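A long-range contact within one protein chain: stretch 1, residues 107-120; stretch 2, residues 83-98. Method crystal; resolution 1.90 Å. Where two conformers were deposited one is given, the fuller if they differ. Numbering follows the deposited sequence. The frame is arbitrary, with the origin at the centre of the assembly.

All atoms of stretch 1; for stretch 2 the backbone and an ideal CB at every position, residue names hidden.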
# COMPACT_ATOMS: atom_id res chain seq x y z
N SER A 107 -4.34 0.76 10.80
CA SER A 107 -4.74 2.01 11.50
C SER A 107 -3.62 3.05 11.51
O SER A 107 -3.87 4.24 11.30
CB SER A 107 -5.18 1.72 12.94
OG SER A 107 -6.31 0.87 12.95
N ALA A 108 -2.38 2.59 11.68
CA ALA A 108 -1.22 3.46 11.77
C ALA A 108 -0.88 4.27 10.51
O ALA A 108 -0.09 5.20 10.62
CB ALA A 108 0.02 2.67 12.23
N ILE A 109 -1.44 3.93 9.35
CA ILE A 109 -1.14 4.69 8.12
C ILE A 109 -2.17 5.77 7.75
O ILE A 109 -1.95 6.49 6.76
CB ILE A 109 -0.85 3.77 6.91
CG1 ILE A 109 -2.09 3.04 6.39
CG2 ILE A 109 0.23 2.76 7.27
CD1 ILE A 109 -1.91 2.56 4.97
N ALA A 110 -3.25 5.90 8.53
CA ALA A 110 -4.36 6.82 8.21
C ALA A 110 -3.95 8.30 8.04
O ALA A 110 -4.59 9.03 7.28
CB ALA A 110 -5.51 6.69 9.21
N GLY A 111 -2.88 8.71 8.73
CA GLY A 111 -2.32 10.06 8.62
C GLY A 111 -1.33 10.27 7.48
O GLY A 111 -0.95 11.41 7.21
N LEU A 112 -0.92 9.21 6.79
CA LEU A 112 0.10 9.32 5.73
C LEU A 112 -0.52 9.82 4.41
O LEU A 112 -0.55 9.08 3.42
CB LEU A 112 0.82 7.96 5.54
CG LEU A 112 1.45 7.31 6.77
CD1 LEU A 112 2.20 6.06 6.36
CD2 LEU A 112 2.37 8.25 7.51
N GLN A 113 -0.98 11.07 4.40
CA GLN A 113 -1.73 11.67 3.26
C GLN A 113 -0.91 11.76 1.96
O GLN A 113 -1.48 11.71 0.86
CB GLN A 113 -2.29 13.06 3.62
CG GLN A 113 -3.28 13.63 2.60
CD GLN A 113 -4.03 14.88 3.05
OE1 GLN A 113 -3.66 15.54 4.03
NE2 GLN A 113 -5.10 15.21 2.33
N SER A 114 0.42 11.85 2.09
CA SER A 114 1.33 11.88 0.93
C SER A 114 1.40 10.60 0.07
O SER A 114 1.92 10.66 -1.06
CB SER A 114 2.76 12.26 1.37
OG SER A 114 3.29 11.37 2.33
N ILE A 115 0.88 9.46 0.57
CA ILE A 115 1.02 8.15 -0.14
C ILE A 115 0.29 8.12 -1.50
O ILE A 115 -0.92 8.40 -1.57
CB ILE A 115 0.59 6.94 0.72
CG1 ILE A 115 1.52 6.77 1.92
CG2 ILE A 115 0.68 5.64 -0.08
CD1 ILE A 115 1.13 5.63 2.84
N LYS A 116 1.05 7.82 -2.56
CA LYS A 116 0.53 7.63 -3.93
C LYS A 116 0.39 6.14 -4.31
O LYS A 116 -0.54 5.79 -5.01
CB LYS A 116 1.43 8.31 -4.95
CG LYS A 116 1.37 9.83 -4.92
CD LYS A 116 2.58 10.43 -5.64
CE LYS A 116 2.25 11.62 -6.53
NZ LYS A 116 3.42 11.88 -7.41
N THR A 117 1.33 5.31 -3.88
CA THR A 117 1.33 3.86 -4.19
C THR A 117 1.38 3.09 -2.88
O THR A 117 2.30 3.30 -2.07
CB THR A 117 2.51 3.49 -5.11
OG1 THR A 117 2.38 4.18 -6.36
CG2 THR A 117 2.63 1.95 -5.36
N LEU A 118 0.40 2.21 -2.66
CA LEU A 118 0.29 1.44 -1.43
C LEU A 118 0.04 -0.03 -1.75
O LEU A 118 -0.92 -0.35 -2.44
CB LEU A 118 -0.86 1.99 -0.58
CG LEU A 118 -1.15 1.32 0.76
CD1 LEU A 118 0.12 1.27 1.59
CD2 LEU A 118 -2.25 2.08 1.50
N ASP A 119 0.92 -0.91 -1.28
CA ASP A 119 0.76 -2.36 -1.48
C ASP A 119 0.52 -3.06 -0.14
O ASP A 119 1.45 -3.21 0.67
CB ASP A 119 1.97 -2.95 -2.19
CG ASP A 119 1.77 -4.41 -2.62
OD1 ASP A 119 0.80 -5.10 -2.23
OD2 ASP A 119 2.63 -4.89 -3.37
N LEU A 120 -0.72 -3.53 0.04
CA LEU A 120 -1.15 -4.26 1.23
C LEU A 120 -1.59 -5.70 0.92
O LEU A 120 -2.38 -6.31 1.67
CB LEU A 120 -2.25 -3.47 1.96
CG LEU A 120 -1.85 -2.08 2.47
CD1 LEU A 120 -3.12 -1.37 2.91
CD2 LEU A 120 -0.79 -2.14 3.57
N UNK A 83 3.91 -4.01 13.62
CA UNK A 83 3.63 -2.68 14.21
C UNK A 83 4.13 -1.58 13.25
O UNK A 83 5.32 -1.47 12.98
CB UNK A 83 4.30 -2.54 15.58
N UNK A 84 3.20 -0.76 12.77
CA UNK A 84 3.50 0.33 11.84
C UNK A 84 3.59 1.69 12.52
O UNK A 84 3.76 2.71 11.85
CB UNK A 84 2.43 0.38 10.74
N UNK A 85 3.54 1.72 13.86
CA UNK A 85 3.60 2.97 14.64
C UNK A 85 4.78 3.91 14.29
O UNK A 85 4.57 5.12 14.21
CB UNK A 85 3.68 2.62 16.13
N UNK A 86 5.99 3.37 14.03
CA UNK A 86 7.13 4.22 13.64
C UNK A 86 6.98 5.04 12.33
O UNK A 86 7.69 6.03 12.17
CB UNK A 86 8.36 3.32 13.50
N UNK A 87 6.07 4.62 11.44
CA UNK A 87 5.70 5.39 10.23
C UNK A 87 4.80 6.62 10.44
O UNK A 87 4.74 7.44 9.53
CB UNK A 87 4.99 4.45 9.26
N UNK A 88 4.12 6.74 11.60
CA UNK A 88 2.95 7.64 11.81
C UNK A 88 3.11 9.06 11.32
O UNK A 88 2.16 9.65 10.82
CB UNK A 88 2.62 7.70 13.30
N UNK A 89 4.27 9.64 11.63
CA UNK A 89 4.53 11.07 11.42
C UNK A 89 5.38 11.37 10.19
O UNK A 89 5.75 12.53 9.97
CB UNK A 89 5.22 11.65 12.66
N UNK A 90 5.68 10.35 9.39
CA UNK A 90 6.36 10.56 8.10
C UNK A 90 5.43 11.33 7.17
O UNK A 90 4.27 10.95 7.00
CB UNK A 90 6.77 9.23 7.47
N UNK A 91 5.95 12.41 6.59
CA UNK A 91 5.16 13.37 5.80
C UNK A 91 5.47 13.38 4.29
O UNK A 91 4.69 13.98 3.55
CB UNK A 91 5.39 14.78 6.36
N UNK A 92 6.55 12.73 3.85
CA UNK A 92 6.98 12.70 2.43
C UNK A 92 6.98 11.31 1.75
O UNK A 92 7.35 11.21 0.58
CB UNK A 92 8.39 13.28 2.34
N UNK A 93 6.56 10.25 2.46
CA UNK A 93 6.47 8.89 1.89
C UNK A 93 5.38 8.88 0.81
O UNK A 93 4.26 9.32 1.07
CB UNK A 93 6.17 7.85 2.97
N UNK A 94 5.75 8.50 -0.42
CA UNK A 94 4.79 8.33 -1.56
C UNK A 94 4.57 6.87 -2.01
O UNK A 94 3.58 6.59 -2.66
CB UNK A 94 5.29 9.13 -2.76
N UNK A 95 5.53 6.00 -1.68
CA UNK A 95 5.52 4.59 -2.07
C UNK A 95 5.74 3.77 -0.81
O UNK A 95 6.80 3.87 -0.18
CB UNK A 95 6.58 4.28 -3.13
N UNK A 96 4.73 2.98 -0.43
CA UNK A 96 4.81 2.08 0.74
C UNK A 96 4.43 0.65 0.33
O UNK A 96 3.29 0.42 -0.06
CB UNK A 96 3.89 2.57 1.86
N UNK A 97 5.39 -0.27 0.39
CA UNK A 97 5.19 -1.67 -0.01
C UNK A 97 5.33 -2.54 1.22
O UNK A 97 6.44 -2.73 1.74
CB UNK A 97 6.18 -2.10 -1.09
N UNK A 98 4.20 -3.06 1.70
CA UNK A 98 4.13 -3.88 2.91
C UNK A 98 3.57 -5.27 2.69
O UNK A 98 3.27 -5.97 3.66
CB UNK A 98 3.28 -3.17 3.96

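At position 83 the ideal CB has nothing of stretch 1 within 5.5 Å, so polar or charged residues fit easily. It is Asp 83, whose OD1 accepts from the backbone N of 85 (3.1 Å) within its own stretch.

Position 84 points toward stretch 1, its ideal CB 3.6 Å from Ala 108 CB and 4.8 Å from Ile 109 CG2. Apolar groups suit it, and a branched chain could reach the isoleucine. It is Leu 84, whose CD1 lies 4.0 Å from Ile 109 CG2.

Positions 85 and 86 point away and constrain little; phi of -62° at 86 permits proline. They are Thr 85 and Pro 86.

Position 87 again points toward stretch 1, its ideal CB 4.3 Å from Leu 112 CD1, which favours leucine, isoleucine or methionine. Leu 87 packs its CB against that methyl at the same distance.

Positions 88 and 89 point away, and many polar residues would serve: Lys 88 and Asn 89.

At 90 the ideal CB stands sideways, 4.5 Å from Leu 112 CD2, an apolar neighbour. The residue is Leu 90.

Positions 91 and 92 point away, allowing polar chains: Thr 91 and Lys 92.

The ideal CB of 93 lies 4.6 Å from Ser 114 OG and 4.9 Å from Ile 115 CG1. The backbone takes the polar role, since Ser 114 OG donates to the carbonyl O of 93 at 2.6 Å, leaving the side chain free to be aliphatic. In Ile 93, CG2 sits 4.1 Å from Ile 115 CG1.

Position 94 has its ideal CB 4.1 Å from Ser 114 O and 4.2 Å from Lys 116 CD, suiting a small or mixed-character residue. Thr 94 places CG2 3.7 Å from Ser 114 O, while its backbone O accepts from both Lys 116 N (2.8 Å) and Thr 117 N (2.9 Å).

Positions 95 to 97 pair in parallel with 117 to 119, the axes 6° apart. Position 95 shares a face with Thr 117 and Asp 119, where polar residues suit; Glu 95 leads its end away.

Position 96 takes the face of Leu 118, its ideal CB 4.0 Å from Leu 118 CD1: an apolar site. Leu 96 CD2 comes 3.7 Å from Ile 115 CD1. Its N donates to Thr 117 O (2.9 Å) and its O accepts from Asp 119 N (3.0 Å).

The ideal CB of 97, on the Thr 117 and Asp 119 face, is 4.4 Å from Asp 119 CB; beside that carboxylate a neutral polar or basic chain would be the first guess. It is Glu 97, without a salt bridge to stretch 1; its CG is 4.3 Å from Asp 119 CB.

The ideal CB of 98 lies 3.8 Å from Asp 119 O and 4.2 Å from Leu 120 CD2; the backbone N of 98 donates to that O (2.9 Å), so an aliphatic chain suits. Leu 98 supplies it.

Stretch 2, residues 83-98: DLTPLKNLTKITELEL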
# COMPACT_ATOMS: atom_id res chain seq x y z
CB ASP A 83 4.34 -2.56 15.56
CG ASP A 83 4.05 -1.22 16.28
OD1 ASP A 83 3.10 -0.50 15.91
OD2 ASP A 83 4.78 -0.90 17.23
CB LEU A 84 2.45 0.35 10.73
CG LEU A 84 2.38 -0.92 9.86
CD1 LEU A 84 1.30 -0.76 8.81
CD2 LEU A 84 3.72 -1.27 9.23
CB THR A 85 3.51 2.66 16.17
OG1 THR A 85 2.21 2.11 16.43
CG2 THR A 85 3.71 3.90 17.04
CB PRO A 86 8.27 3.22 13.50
CG PRO A 86 7.93 2.17 14.49
CD PRO A 86 6.45 2.00 14.32
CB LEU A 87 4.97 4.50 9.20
CG LEU A 87 5.68 3.30 8.60
CD1 LEU A 87 4.78 2.54 7.65
CD2 LEU A 87 6.92 3.79 7.88
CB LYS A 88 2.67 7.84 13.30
CG LYS A 88 1.79 6.84 14.02
CD LYS A 88 1.43 7.35 15.42
CE LYS A 88 2.63 7.68 16.30
NZ LYS A 88 2.47 7.36 17.73
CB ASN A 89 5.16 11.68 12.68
CG ASN A 89 4.28 11.56 13.91
OD1 ASN A 89 3.05 11.59 13.82
ND2 ASN A 89 4.90 11.44 15.07
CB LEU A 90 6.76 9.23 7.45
CG LEU A 90 7.78 8.34 8.18
CD1 LEU A 90 8.14 7.12 7.35
CD2 LEU A 90 9.05 9.10 8.55
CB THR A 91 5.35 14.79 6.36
OG1 THR A 91 6.73 15.16 6.28
CG2 THR A 91 4.88 14.86 7.83
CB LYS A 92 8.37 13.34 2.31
CG LYS A 92 8.37 14.81 2.69
CD LYS A 92 9.73 15.45 2.51
CE LYS A 92 9.77 16.83 3.15
NZ LYS A 92 11.19 17.24 3.34
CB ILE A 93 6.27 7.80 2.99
CG1 ILE A 93 6.27 6.39 2.38
CG2 ILE A 93 4.98 7.99 3.77
CD1 ILE A 93 6.49 5.29 3.41
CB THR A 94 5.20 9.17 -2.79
OG1 THR A 94 6.45 8.71 -3.32
CG2 THR A 94 5.33 10.65 -2.44
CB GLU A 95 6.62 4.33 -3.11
CG GLU A 95 6.74 2.87 -3.55
CD GLU A 95 8.07 2.22 -3.18
OE1 GLU A 95 9.06 2.36 -3.94
OE2 GLU A 95 8.12 1.53 -2.13
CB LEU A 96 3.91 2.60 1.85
CG LEU A 96 3.90 1.87 3.18
CD1 LEU A 96 5.29 1.71 3.79
CD2 LEU A 96 2.96 2.63 4.11
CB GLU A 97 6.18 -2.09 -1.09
CG GLU A 97 6.00 -1.33 -2.41
CD GLU A 97 7.06 -1.67 -3.47
OE1 GLU A 97 7.54 -2.83 -3.52
OE2 GLU A 97 7.43 -0.77 -4.25
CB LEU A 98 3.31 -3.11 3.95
CG LEU A 98 3.95 -1.86 4.54
CD1 LEU A 98 2.93 -1.17 5.41
CD2 LEU A 98 5.21 -2.22 5.33
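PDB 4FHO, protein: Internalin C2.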